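Local coordinates for DNA primase (Helicobacter pylori, PDB 4EHS) that synthesises the short RNA primers of DNA replication and stimulates the DnaB helicase, which it binds through its C-terminal domain, at the interface of chains A and B. Coordinates in Å, arbitrary orientation; residue numbers count along the deposited sequence, not the author numbering. Chains: chain A/B, DNA primase.

Contacts 1 and 2 lie side by side in the A-B interface, the centres of their C-alpha atoms about 5 Å apart, and share A:Ile127, B:Leu48 and B:Val52. On chain A both use helix 122-140. Contact 1 takes its first turns, against the end of helix 64-71 of chain B; contact 2 reaches one turn further along, where A:Lys131 meets the backbone of B:Val52, just past helix 46-51 of that chain. A polar bond to a backbone oxygen thus flanks the shared apolar residues at either end. Two-fold symmetry repeats both contacts with the chains exchanged, consistent with this helicase-binding domain being a dimer in solution.

Contact 1: the interface of chains A and B. Residues chain A 123-124, 127; chain B 48, 52, 71.
The peptide carbonyl of B:Cys71, which closes helix 64-71, is met by chain A from its edges and over one face. At the edge turned away from CA of the cysteine, the A:Ser123 hydroxyl OG donates a hydrogen bond of 2.8 Å to O of B:Cys71. It lies in the carbonyl plane and on a lone pair, with a C=O...OG angle of 134°. On the other side of the oxygen, again close to the plane, is the terminal methyl of A:Ile127, with CD1 3.9 Å from O of B:Cys71. The face is taken by A:Glu124, whose methylene CG stands almost straight above O of B:Cys71 at 3.5 Å. The carboxylate beyond it is turned at roughly a right angle to the carbonyl plane and meets the cysteine obliquely, OE2 of A:Glu124 lying 3.8 Å from CB of B:Cys71.

The serine reaches the helix end because OG sits between its own backbone N and carbonyl carbon (chi1 54°). Its bond joins the start of helix 122-140 to the last residue of a helix in the partner, where the helix dipoles would probably favour the meeting. B:Cys71 shows chain A its backbone and CB, while the thiol SG is directed back into chain B; the residue hides 51 Å² under chain A.

Beside this polar spot, the two branches of A:Ile127 serve different partners. The longer branch is nearly extended (chi2 167°) and carries CD1 to within 3.6 Å of CD2 of B:Leu48, the side chains crossing at about a right angle. The short branch turns to B:Val52, across whose side chain it also lies: CG2 of A:Ile127 and CG2 of B:Val52 are 4.0 Å apart.

Contact 2: the interface of chains A and B. Residues chain A 127, 131; chain B 48, 52.
A:Lys131 and B:Val52 face each other from different backbone settings, the lysine within helix 122-140 and the valine just past helix 46-51, with a helical phi but psi near zero. Both belong to the all-helical helicase-binding domain of the DnaG primase family. In each chain the residue one turn back also belongs to the contact: O of A:Ile127 is 3.0 Å from N of A:Lys131, and O of B:Leu48 is likewise 3.0 Å from N of B:Val52. The lysine therefore extends the face of the helix that already carries the isoleucine.

The lysine chain leaves its helix with CG anti to the backbone N (chi1 -173°), bends at its second torsion, and bends again at its fourth, which brings the terminal amine round to the valine backbone. NZ of A:Lys131 donates a hydrogen bond of 3.1 Å to O of B:Val52. The C=O...NZ angle is 142°, and the nitrogen approaches on the side of the oxygen away from CA of the valine. It is tilted 28° from the carbonyl plane.

This oxygen lies just beyond the C-terminal end of helix 46-51, where backbone carbonyls tend to carry partial negative charge, so a lysine, if charged, may be favoured there. B:Val52 is thus used at two points. Its backbone O takes the lysine, while its methyl CG2 faces the isoleucine, and chain A hides 51 Å² of the valine in all. The other methyl, CG1, is turned back towards B:Leu48. Of A:Lys131, 14 Å² is hidden by chain B, and the methylene before its nitrogen follows alongside, with CE of A:Lys131 4.0 Å from O of B:Val52.

Contact 1: the interface of chains A and B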
ATOM      1  N   SER A 123     -16.768   5.009 -11.350  1.00 20.00           N
ATOM      2  CA  SER A 123     -16.882   4.004 -10.268  1.00 22.02           C
ATOM      3  C   SER A 123     -15.585   3.971  -9.446  1.00 20.28           C
ATOM      4  O   SER A 123     -15.614   3.653  -8.250  1.00 19.20           O
ATOM      5  CB  SER A 123     -17.195   2.628 -10.823  1.00 23.59           C
ATOM      6  OG  SER A 123     -16.213   2.332 -11.802  1.00 22.53           O
ATOM      7  N   GLU A 124     -14.470   4.342 -10.078  1.00 20.34           N
ATOM      8  CA  GLU A 124     -13.203   4.391  -9.348  1.00 20.89           C
ATOM      9  C   GLU A 124     -13.088   5.638  -8.467  1.00 18.90           C
ATOM     10  O   GLU A 124     -12.528   5.539  -7.391  1.00 18.54           O
ATOM     11  CB  GLU A 124     -12.027   4.361 -10.333  1.00 24.76           C
ATOM     12  CG  GLU A 124     -11.775   2.942 -10.880  1.00 31.51           C
ATOM     13  CD  GLU A 124     -10.501   2.835 -11.730  1.00 41.14           C
ATOM     14  OE1 GLU A 124      -9.602   3.708 -11.642  1.00 38.26           O
ATOM     15  OE2 GLU A 124     -10.395   1.875 -12.502  1.00 44.83           O
ATOM     16  N   ILE A 127     -14.969   4.518  -5.437  1.00 18.61           N
ATOM     17  CA  ILE A 127     -14.212   3.589  -4.601  1.00 18.96           C
ATOM     18  C   ILE A 127     -13.109   4.286  -3.820  1.00 17.40           C
ATOM     19  O   ILE A 127     -12.890   4.026  -2.687  1.00 19.14           O
ATOM     20  CB  ILE A 127     -13.607   2.434  -5.413  1.00 23.80           C
ATOM     21  CG1 ILE A 127     -14.688   1.615  -6.056  1.00 28.15           C
ATOM     22  CG2 ILE A 127     -12.886   1.525  -4.500  1.00 27.84           C
ATOM     23  CD1 ILE A 127     -14.220   0.679  -7.070  1.00 28.48           C
TER
ATOM     24  N   LEU B  48     -14.862  -5.530  -2.161  1.00 17.83           N
ATOM     25  CA  LEU B  48     -13.938  -4.696  -2.942  1.00 21.24           C
ATOM     26  C   LEU B  48     -13.465  -3.560  -2.080  1.00 21.53           C
ATOM     27  O   LEU B  48     -12.289  -3.195  -2.130  1.00 22.71           O
ATOM     28  CB  LEU B  48     -14.548  -4.156  -4.225  1.00 22.95           C
ATOM     29  CG  LEU B  48     -13.674  -3.347  -5.208  1.00 20.81           C
ATOM     30  CD1 LEU B  48     -12.481  -4.156  -5.724  1.00 21.07           C
ATOM     31  CD2 LEU B  48     -14.526  -2.877  -6.403  1.00 21.41           C
ATOM     32  N   VAL B  52      -9.285  -3.157  -1.755  1.00 14.55           N
ATOM     33  CA  VAL B  52      -8.497  -2.070  -2.304  1.00 17.99           C
ATOM     34  C   VAL B  52      -7.650  -1.386  -1.221  1.00 16.32           C
ATOM     35  O   VAL B  52      -6.858  -0.554  -1.574  1.00 16.46           O
ATOM     36  CB  VAL B  52      -9.356  -1.091  -3.065  1.00 15.69           C
ATOM     37  CG1 VAL B  52     -10.046  -1.847  -4.218  1.00 19.11           C
ATOM     38  CG2 VAL B  52     -10.335  -0.367  -2.086  1.00 17.31           C
ATOM     39  N   CYS B  71     -13.243  -2.955 -11.309  1.00 17.02           N
ATOM     40  CA  CYS B  71     -13.060  -1.611 -10.692  1.00 19.17           C
ATOM     41  C   CYS B  71     -13.751  -0.546 -11.514  1.00 18.49           C
ATOM     42  O   CYS B  71     -14.241   0.462 -10.987  1.00 23.60           O
ATOM     43  CB  CYS B  71     -11.568  -1.306 -10.735  1.00 21.73           C
ATOM     44  SG  CYS B  71     -10.702  -2.306  -9.524  1.00 25.38           S
TER

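Contact 2: the interface of chains A and B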
ATOM      1  N   ILE A 127     -14.969   4.518  -5.437  1.00 18.61           N
ATOM      2  CA  ILE A 127     -14.212   3.589  -4.601  1.00 18.96           C
ATOM      3  C   ILE A 127     -13.109   4.286  -3.820  1.00 17.40           C
ATOM      4  O   ILE A 127     -12.890   4.026  -2.687  1.00 19.14           O
ATOM      5  CB  ILE A 127     -13.607   2.434  -5.413  1.00 23.80           C
ATOM      6  CG1 ILE A 127     -14.688   1.615  -6.056  1.00 28.15           C
ATOM      7  CG2 ILE A 127     -12.886   1.525  -4.500  1.00 27.84           C
ATOM      8  CD1 ILE A 127     -14.220   0.679  -7.070  1.00 28.48           C
ATOM      9  N   LYS A 131     -12.545   4.860   0.196  1.00 18.48           N
ATOM     10  CA  LYS A 131     -11.295   4.425   0.807  1.00 19.44           C
ATOM     11  C   LYS A 131     -10.581   5.557   1.528  1.00 18.25           C
ATOM     12  O   LYS A 131     -10.095   5.364   2.658  1.00 17.35           O
ATOM     13  CB  LYS A 131     -10.386   3.828  -0.239  1.00 23.30           C
ATOM     14  CG  LYS A 131      -9.123   3.206   0.392  1.00 32.10           C
ATOM     15  CD  LYS A 131      -7.813   3.805  -0.175  1.00 38.75           C
ATOM     16  CE  LYS A 131      -6.536   3.009   0.206  1.00 41.58           C
ATOM     17  NZ  LYS A 131      -5.906   2.319  -0.956  1.00 40.23           N
TER
ATOM     18  N   LEU B  48     -14.862  -5.530  -2.161  1.00 17.83           N
ATOM     19  CA  LEU B  48     -13.938  -4.696  -2.942  1.00 21.24           C
ATOM     20  C   LEU B  48     -13.465  -3.560  -2.080  1.00 21.53           C
ATOM     21  O   LEU B  48     -12.289  -3.195  -2.130  1.00 22.71           O
ATOM     22  CB  LEU B  48     -14.548  -4.156  -4.225  1.00 22.95           C
ATOM     23  CG  LEU B  48     -13.674  -3.347  -5.208  1.00 20.81           C
ATOM     24  CD1 LEU B  48     -12.481  -4.156  -5.724  1.00 21.07           C
ATOM     25  CD2 LEU B  48     -14.526  -2.877  -6.403  1.00 21.41           C
ATOM     26  N   VAL B  52      -9.285  -3.157  -1.755  1.00 14.55           N
ATOM     27  CA  VAL B  52      -8.497  -2.070  -2.304  1.00 17.99           C
ATOM     28  C   VAL B  52      -7.650  -1.386  -1.221  1.00 16.32           C
ATOM     29  O   VAL B  52      -6.858  -0.554  -1.574  1.00 16.46           O
ATOM     30  CB  VAL B  52      -9.356  -1.091  -3.065  1.00 15.69           C
ATOM     31  CG1 VAL B  52     -10.046  -1.847  -4.218  1.00 19.11           C
ATOM     32  CG2 VAL B  52     -10.335  -0.367  -2.086  1.00 17.31           C
TER